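Local coordinates for protein nucleoside hydrolase, putative (Trypanosoma brucei, PDB 3FZ0) that belongs to the nucleoside hydrolase family and holds a calcium ion in an alpha/beta fold built round a mixed, mainly parallel sheet, at residues Pro202-Met216 / Arg335-Leu349. The protein carries 2 engineered substitutions. Sequence-based numbering, arbitrary orientation.
Sequences PVQLVNWEVTVNSPM and RNCNVITKVDNEMFL
Val210 lays its CG2 methyl against the backbone of strand 337-343 where a classic beta bulge at Thr341 and Lys342 faces Asp298, 3.3 Å from Thr341 C. CG2, anti to the backbone N, also reaches the side chains of Ile340 and Val343. Upstream, strands 203-206 and 337-343 run parallel as neighbours in the central sheet, joined by Asn338 N to Val203 O and Leu205 N to Asn338 O (2.9 Å), with weak bonds at both ends of the ladder. On one face the Leu205 CB packs on Cys337 SG at 3.6 Å. On the other, Asn338 ND2 donates almost straight (172°) to Gln204 OE1, 2.8 Å away, the two amide planes turned 53° apart. Gln204 bends at chi2 (-66°), which folds its NE2 back to Pro202 O; Asn338 OD1 is hydrogen-bonded to Ser299 OG, so both amides have a second partner that limits their rotation. Where strand 203-206 gives way to helix 208-212, Asn207 is the N-cap: OD1 accepts from Val210 N and also bonds Ser169 OG, while ND2 donates to Ile340 O at 3.0 Å. Beyond the helix, Lys342 NZ meets Asn213 OD1 on a lone pair in the carbonyl plane (3.0 Å), and two waters link Val210, Asn213 and Lys342 to the backbone of Val343. Ser214 O approaches Phe348 CE2 obliquely at 3.4 Å, and Ala284 of helix 282-291 also touches that ring. Main-chain hydrogen bonds, the Gln204-Asn338 bond and apolar packing thus hold the strand pair, whereas the loop after helix 208-212 combines the Lys342-Asn213 bond and waters with packing of Ser214 and Pro215 on helix 345-356.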
loop_
_atom_site.group_PDB
_atom_site.type_symbol
_atom_site.label_atom_id
_atom_site.label_comp_id
_atom_site.label_asym_id
_atom_site.label_seq_id
_atom_site.Cartn_x
_atom_site.Cartn_y
_atom_site.Cartn_z
ATOM N N PRO B 202 14.527 15.254 -20.127
ATOM C CA PRO B 202 13.757 14.191 -19.466
ATOM C C PRO B 202 14.460 12.845 -19.580
ATOM O O PRO B 202 15.095 12.574 -20.600
ATOM C CB PRO B 202 12.463 14.134 -20.284
ATOM C CG PRO B 202 12.356 15.516 -20.889
ATOM C CD PRO B 202 13.729 16.011 -21.110
ATOM N N VAL B 203 14.335 12.025 -18.537
ATOM C CA VAL B 203 14.776 10.624 -18.535
ATOM C C VAL B 203 14.156 9.935 -19.753
ATOM O O VAL B 203 12.956 10.109 -20.004
ATOM C CB VAL B 203 14.278 9.907 -17.244
ATOM C CG1 VAL B 203 14.688 8.418 -17.222
ATOM C CG2 VAL B 203 14.729 10.650 -15.970
ATOM N N GLN B 204 14.951 9.190 -20.520
ATOM C CA GLN B 204 14.429 8.353 -21.614
ATOM C C GLN B 204 14.149 6.949 -21.101
ATOM O O GLN B 204 15.067 6.241 -20.644
ATOM C CB GLN B 204 15.415 8.281 -22.779
ATOM C CG GLN B 204 15.924 9.648 -23.237
ATOM C CD GLN B 204 14.844 10.502 -23.844
ATOM O OE1 GLN B 204 14.258 10.128 -24.858
ATOM N NE2 GLN B 204 14.553 11.658 -23.221
ATOM N N LEU B 205 12.885 6.543 -21.165
ATOM C CA LEU B 205 12.478 5.254 -20.607
ATOM C C LEU B 205 12.434 4.192 -21.694
ATOM O O LEU B 205 11.456 4.082 -22.449
ATOM C CB LEU B 205 11.127 5.369 -19.880
ATOM C CG LEU B 205 10.611 4.159 -19.089
ATOM C CD1 LEU B 205 11.189 3.985 -17.653
ATOM C CD2 LEU B 205 9.055 4.181 -19.055
ATOM N N VAL B 206 13.490 3.400 -21.790
ATOM C CA VAL B 206 13.489 2.290 -22.733
ATOM C C VAL B 206 12.849 1.076 -22.036
ATOM O O VAL B 206 13.499 0.324 -21.278
ATOM C CB VAL B 206 14.877 2.050 -23.300
ATOM C CG1 VAL B 206 14.855 0.934 -24.388
ATOM C CG2 VAL B 206 15.441 3.403 -23.855
ATOM N N ASN B 207 11.548 0.931 -22.284
ATOM C CA ASN B 207 10.711 -0.006 -21.551
ATOM C C ASN B 207 10.658 -1.345 -22.248
ATOM O O ASN B 207 11.061 -1.478 -23.414
ATOM C CB ASN B 207 9.288 0.549 -21.394
ATOM C CG ASN B 207 8.724 1.056 -22.698
ATOM O OD1 ASN B 207 8.178 0.298 -23.498
ATOM N ND2 ASN B 207 8.903 2.346 -22.951
ATOM N N TRP B 208 10.109 -2.321 -21.535
ATOM C CA TRP B 208 9.999 -3.691 -22.013
ATOM C C TRP B 208 9.330 -3.829 -23.396
ATOM O O TRP B 208 9.913 -4.448 -24.307
ATOM C CB TRP B 208 9.273 -4.534 -20.957
ATOM C CG TRP B 208 8.901 -5.937 -21.372
ATOM C CD1 TRP B 208 7.632 -6.438 -21.478
ATOM C CD2 TRP B 208 9.787 -7.015 -21.692
ATOM N NE1 TRP B 208 7.677 -7.738 -21.832
ATOM C CE2 TRP B 208 8.979 -8.136 -21.975
ATOM C CE3 TRP B 208 11.183 -7.141 -21.787
ATOM C CZ2 TRP B 208 9.523 -9.398 -22.375
ATOM C CZ3 TRP B 208 11.733 -8.400 -22.162
ATOM C CH2 TRP B 208 10.901 -9.503 -22.456
ATOM N N GLU B 209 8.138 -3.261 -23.559
ATOM C CA GLU B 209 7.350 -3.458 -24.791
ATOM C C GLU B 209 8.032 -2.874 -26.018
ATOM O O GLU B 209 8.035 -3.472 -27.062
ATOM C CB GLU B 209 5.922 -2.912 -24.668
ATOM C CG GLU B 209 5.065 -3.623 -23.598
ATOM C CD GLU B 209 5.176 -2.995 -22.199
ATOM O OE1 GLU B 209 6.191 -2.329 -21.927
ATOM O OE2 GLU B 209 4.249 -3.163 -21.366
ATOM N N VAL B 210 8.679 -1.733 -25.894
ATOM C CA VAL B 210 9.384 -1.222 -27.052
ATOM C C VAL B 210 10.580 -2.106 -27.414
ATOM O O VAL B 210 10.925 -2.196 -28.595
ATOM C CB VAL B 210 9.768 0.276 -26.912
ATOM C CG1 VAL B 210 10.968 0.466 -25.990
ATOM C CG2 VAL B 210 10.029 0.850 -28.269
ATOM N N THR B 211 11.187 -2.780 -26.440
ATOM C CA THR B 211 12.298 -3.698 -26.771
ATOM C C THR B 211 11.772 -5.000 -27.366
ATOM O O THR B 211 12.368 -5.544 -28.294
ATOM C CB THR B 211 13.303 -3.914 -25.620
ATOM O OG1 THR B 211 12.693 -4.697 -24.592
ATOM C CG2 THR B 211 13.787 -2.542 -25.038
ATOM N N VAL B 212 10.629 -5.482 -26.879
ATOM C CA VAL B 212 10.001 -6.645 -27.485
ATOM C C VAL B 212 9.695 -6.379 -28.980
ATOM O O VAL B 212 9.775 -7.297 -29.835
ATOM C CB VAL B 212 8.707 -7.038 -26.735
ATOM C CG1 VAL B 212 7.906 -8.158 -27.516
ATOM C CG2 VAL B 212 9.045 -7.483 -25.319
ATOM N N ASN B 213 9.343 -5.121 -29.268
ATOM C CA ASN B 213 8.999 -4.668 -30.607
ATOM C C ASN B 213 10.192 -4.488 -31.535
ATOM O O ASN B 213 10.027 -4.272 -32.734
ATOM C CB ASN B 213 8.262 -3.344 -30.531
ATOM C CG ASN B 213 7.630 -2.967 -31.860
ATOM O OD1 ASN B 213 7.978 -1.949 -32.474
ATOM N ND2 ASN B 213 6.730 -3.821 -32.333
ATOM N N SER B 214 11.396 -4.544 -30.966
ATOM C CA SER B 214 12.637 -4.420 -31.747
ATOM C C SER B 214 13.621 -5.554 -31.403
ATOM O O SER B 214 14.669 -5.314 -30.799
ATOM C CB SER B 214 13.289 -3.061 -31.484
ATOM O OG SER B 214 14.397 -2.906 -32.314
ATOM N N PRO B 215 13.265 -6.795 -31.762
ATOM C CA PRO B 215 14.104 -7.933 -31.394
ATOM C C PRO B 215 15.025 -8.335 -32.523
ATOM O O PRO B 215 14.980 -7.770 -33.621
ATOM C CB PRO B 215 13.072 -9.047 -31.216
ATOM C CG PRO B 215 11.958 -8.699 -32.208
ATOM C CD PRO B 215 12.060 -7.221 -32.511
ATOM N N MET B 216 15.827 -9.362 -32.305
ATOM C CA MET B 216 16.431 -10.008 -33.466
ATOM C C MET B 216 15.731 -11.343 -33.696
ATOM O O MET B 216 15.218 -11.966 -32.753
ATOM C CB MET B 216 17.938 -10.154 -33.335
ATOM C CG MET B 216 18.355 -11.061 -32.247
ATOM S SD MET B 216 20.139 -11.197 -32.144
ATOM C CE MET B 216 20.258 -12.029 -30.530
ATOM N N ARG B 335 6.399 17.226 -17.094
ATOM C CA ARG B 335 6.794 16.213 -18.089
ATOM C C ARG B 335 8.243 15.781 -17.873
ATOM O O ARG B 335 9.187 16.355 -18.455
ATOM C CB ARG B 335 6.580 16.732 -19.510
ATOM C CG ARG B 335 5.165 16.784 -19.888
ATOM C CD ARG B 335 4.898 17.270 -21.294
ATOM N NE ARG B 335 3.509 17.752 -21.353
ATOM C CZ ARG B 335 2.434 16.975 -21.496
ATOM N NH1 ARG B 335 2.576 15.652 -21.633
ATOM N NH2 ARG B 335 1.210 17.525 -21.519
ATOM N N ASN B 336 8.414 14.765 -17.033
ATOM C CA ASN B 336 9.730 14.344 -16.581
ATOM C C ASN B 336 10.310 13.163 -17.305
ATOM O O ASN B 336 11.458 12.804 -17.045
ATOM C CB ASN B 336 9.696 14.013 -15.088
ATOM C CG ASN B 336 8.837 12.789 -14.772
ATOM O OD1 ASN B 336 7.961 12.416 -15.536
ATOM N ND2 ASN B 336 9.070 12.187 -13.616
ATOM N N CYS B 337 9.536 12.547 -18.190
ATOM C CA CYS B 337 9.963 11.289 -18.795
ATOM C C CYS B 337 9.496 11.107 -20.242
ATOM O O CYS B 337 8.330 11.332 -20.556
ATOM C CB CYS B 337 9.481 10.144 -17.928
ATOM S SG CYS B 337 9.806 8.494 -18.578
ATOM N N ASN B 338 10.419 10.721 -21.117
ATOM C CA ASN B 338 10.101 10.410 -22.507
ATOM C C ASN B 338 9.951 8.904 -22.661
ATOM O O ASN B 338 10.921 8.165 -22.559
ATOM C CB ASN B 338 11.170 10.959 -23.446
ATOM C CG ASN B 338 10.723 10.995 -24.917
ATOM O OD1 ASN B 338 9.544 11.199 -25.225
ATOM N ND2 ASN B 338 11.680 10.798 -25.827
ATOM N N VAL B 339 8.716 8.458 -22.843
ATOM C CA VAL B 339 8.396 7.033 -22.947
ATOM C C VAL B 339 8.626 6.658 -24.401
ATOM O O VAL B 339 7.895 7.144 -25.268
ATOM C CB VAL B 339 6.919 6.755 -22.517
ATOM C CG1 VAL B 339 6.576 5.297 -22.670
ATOM C CG2 VAL B 339 6.713 7.229 -21.066
ATOM N N ILE B 340 9.660 5.849 -24.662
ATOM C CA ILE B 340 9.998 5.429 -26.019
ATOM C C ILE B 340 9.007 4.330 -26.461
ATOM O O ILE B 340 8.889 3.305 -25.781
ATOM C CB ILE B 340 11.439 4.869 -26.094
ATOM C CG1 ILE B 340 12.456 5.771 -25.350
ATOM C CG2 ILE B 340 11.828 4.584 -27.534
ATOM C CD1 ILE B 340 12.600 7.205 -25.874
ATOM N N THR B 341 8.318 4.525 -27.591
ATOM C CA THR B 341 7.279 3.575 -28.005
ATOM C C THR B 341 7.565 2.838 -29.304
ATOM O O THR B 341 6.959 1.803 -29.556
ATOM C CB THR B 341 5.870 4.191 -28.048
ATOM O OG1 THR B 341 5.858 5.281 -28.966
ATOM C CG2 THR B 341 5.431 4.697 -26.623
ATOM N N LYS B 342 8.467 3.383 -30.119
ATOM C CA LYS B 342 9.011 2.688 -31.279
ATOM C C LYS B 342 10.480 3.002 -31.586
ATOM O O LYS B 342 10.865 4.169 -31.700
ATOM C CB LYS B 342 8.176 2.900 -32.545
ATOM C CG LYS B 342 8.605 1.899 -33.612
ATOM C CD LYS B 342 7.599 1.713 -34.680
ATOM C CE LYS B 342 8.081 0.662 -35.746
ATOM N NZ LYS B 342 8.044 -0.760 -35.247
ATOM N N VAL B 343 11.261 1.935 -31.732
ATOM C CA VAL B 343 12.654 1.988 -32.145
ATOM C C VAL B 343 12.836 1.393 -33.534
ATOM O O VAL B 343 12.193 0.395 -33.889
ATOM C CB VAL B 343 13.567 1.288 -31.125
ATOM C CG1 VAL B 343 14.968 1.049 -31.680
ATOM C CG2 VAL B 343 13.664 2.152 -29.848
ATOM N N ASP B 344 13.723 2.021 -34.315
ATOM C CA ASP B 344 14.025 1.623 -35.698
ATOM C C ASP B 344 14.729 0.272 -35.667
ATOM O O ASP B 344 15.895 0.199 -35.287
ATOM C CB ASP B 344 14.922 2.680 -36.323
ATOM C CG ASP B 344 15.138 2.479 -37.802
ATOM O OD1 ASP B 344 15.246 1.324 -38.285
ATOM O OD2 ASP B 344 15.230 3.507 -38.507
ATOM N N ASN B 345 14.005 -0.791 -36.022
ATOM C CA ASN B 345 14.570 -2.164 -36.010
ATOM C C ASN B 345 15.781 -2.327 -36.945
ATOM O O ASN B 345 16.779 -2.916 -36.589
ATOM C CB ASN B 345 13.526 -3.247 -36.339
ATOM C CG ASN B 345 14.033 -4.638 -36.006
ATOM O OD1 ASN B 345 14.454 -4.891 -34.861
ATOM N ND2 ASN B 345 14.056 -5.532 -37.001
ATOM N N GLU B 346 15.652 -1.770 -38.138
ATOM C CA GLU B 346 16.705 -1.751 -39.132
ATOM C C GLU B 346 18.031 -1.161 -38.569
ATOM O O GLU B 346 19.082 -1.774 -38.726
ATOM C CB GLU B 346 16.195 -0.998 -40.359
ATOM C CG GLU B 346 16.995 -1.215 -41.634
ATOM C CD GLU B 346 16.104 -1.139 -42.904
ATOM O OE1 GLU B 346 14.838 -1.196 -42.773
ATOM O OE2 GLU B 346 16.677 -1.052 -44.038
ATOM N N MET B 347 17.958 -0.014 -37.871
ATOM C CA MET B 347 19.153 0.599 -37.279
ATOM C C MET B 347 19.718 -0.260 -36.160
ATOM O O MET B 347 20.941 -0.315 -35.983
ATOM C CB MET B 347 18.869 1.987 -36.728
ATOM C CG MET B 347 19.022 3.105 -37.707
ATOM S SD MET B 347 18.887 4.725 -36.914
ATOM C CE MET B 347 20.043 4.555 -35.604
ATOM N N PHE B 348 18.825 -0.912 -35.409
ATOM C CA PHE B 348 19.217 -1.864 -34.378
ATOM C C PHE B 348 20.016 -3.091 -34.905
ATOM O O PHE B 348 21.075 -3.418 -34.385
ATOM C CB PHE B 348 17.985 -2.327 -33.608
ATOM C CG PHE B 348 18.283 -3.328 -32.522
ATOM C CD1 PHE B 348 19.128 -2.995 -31.469
ATOM C CD2 PHE B 348 17.701 -4.593 -32.547
ATOM C CE1 PHE B 348 19.383 -3.898 -30.438
ATOM C CE2 PHE B 348 17.957 -5.532 -31.532
ATOM C CZ PHE B 348 18.793 -5.193 -30.474
ATOM N N LEU B 349 19.507 -3.737 -35.957
ATOM C CA LEU B 349 20.178 -4.865 -36.554
ATOM C C LEU B 349 21.544 -4.458 -37.110
ATOM O O LEU B 349 22.521 -5.196 -36.966
ATOM C CB LEU B 349 19.315 -5.504 -37.640
ATOM C CG LEU B 349 17.928 -6.042 -37.263
ATOM C CD1 LEU B 349 17.314 -6.805 -38.458
ATOM C CD2 LEU B 349 17.984 -6.925 -36.034
HETATM O O HOH W 1 10.335 -0.861 -31.250
HETATM O O HOH W 2 10.579 -1.599 -34.414
#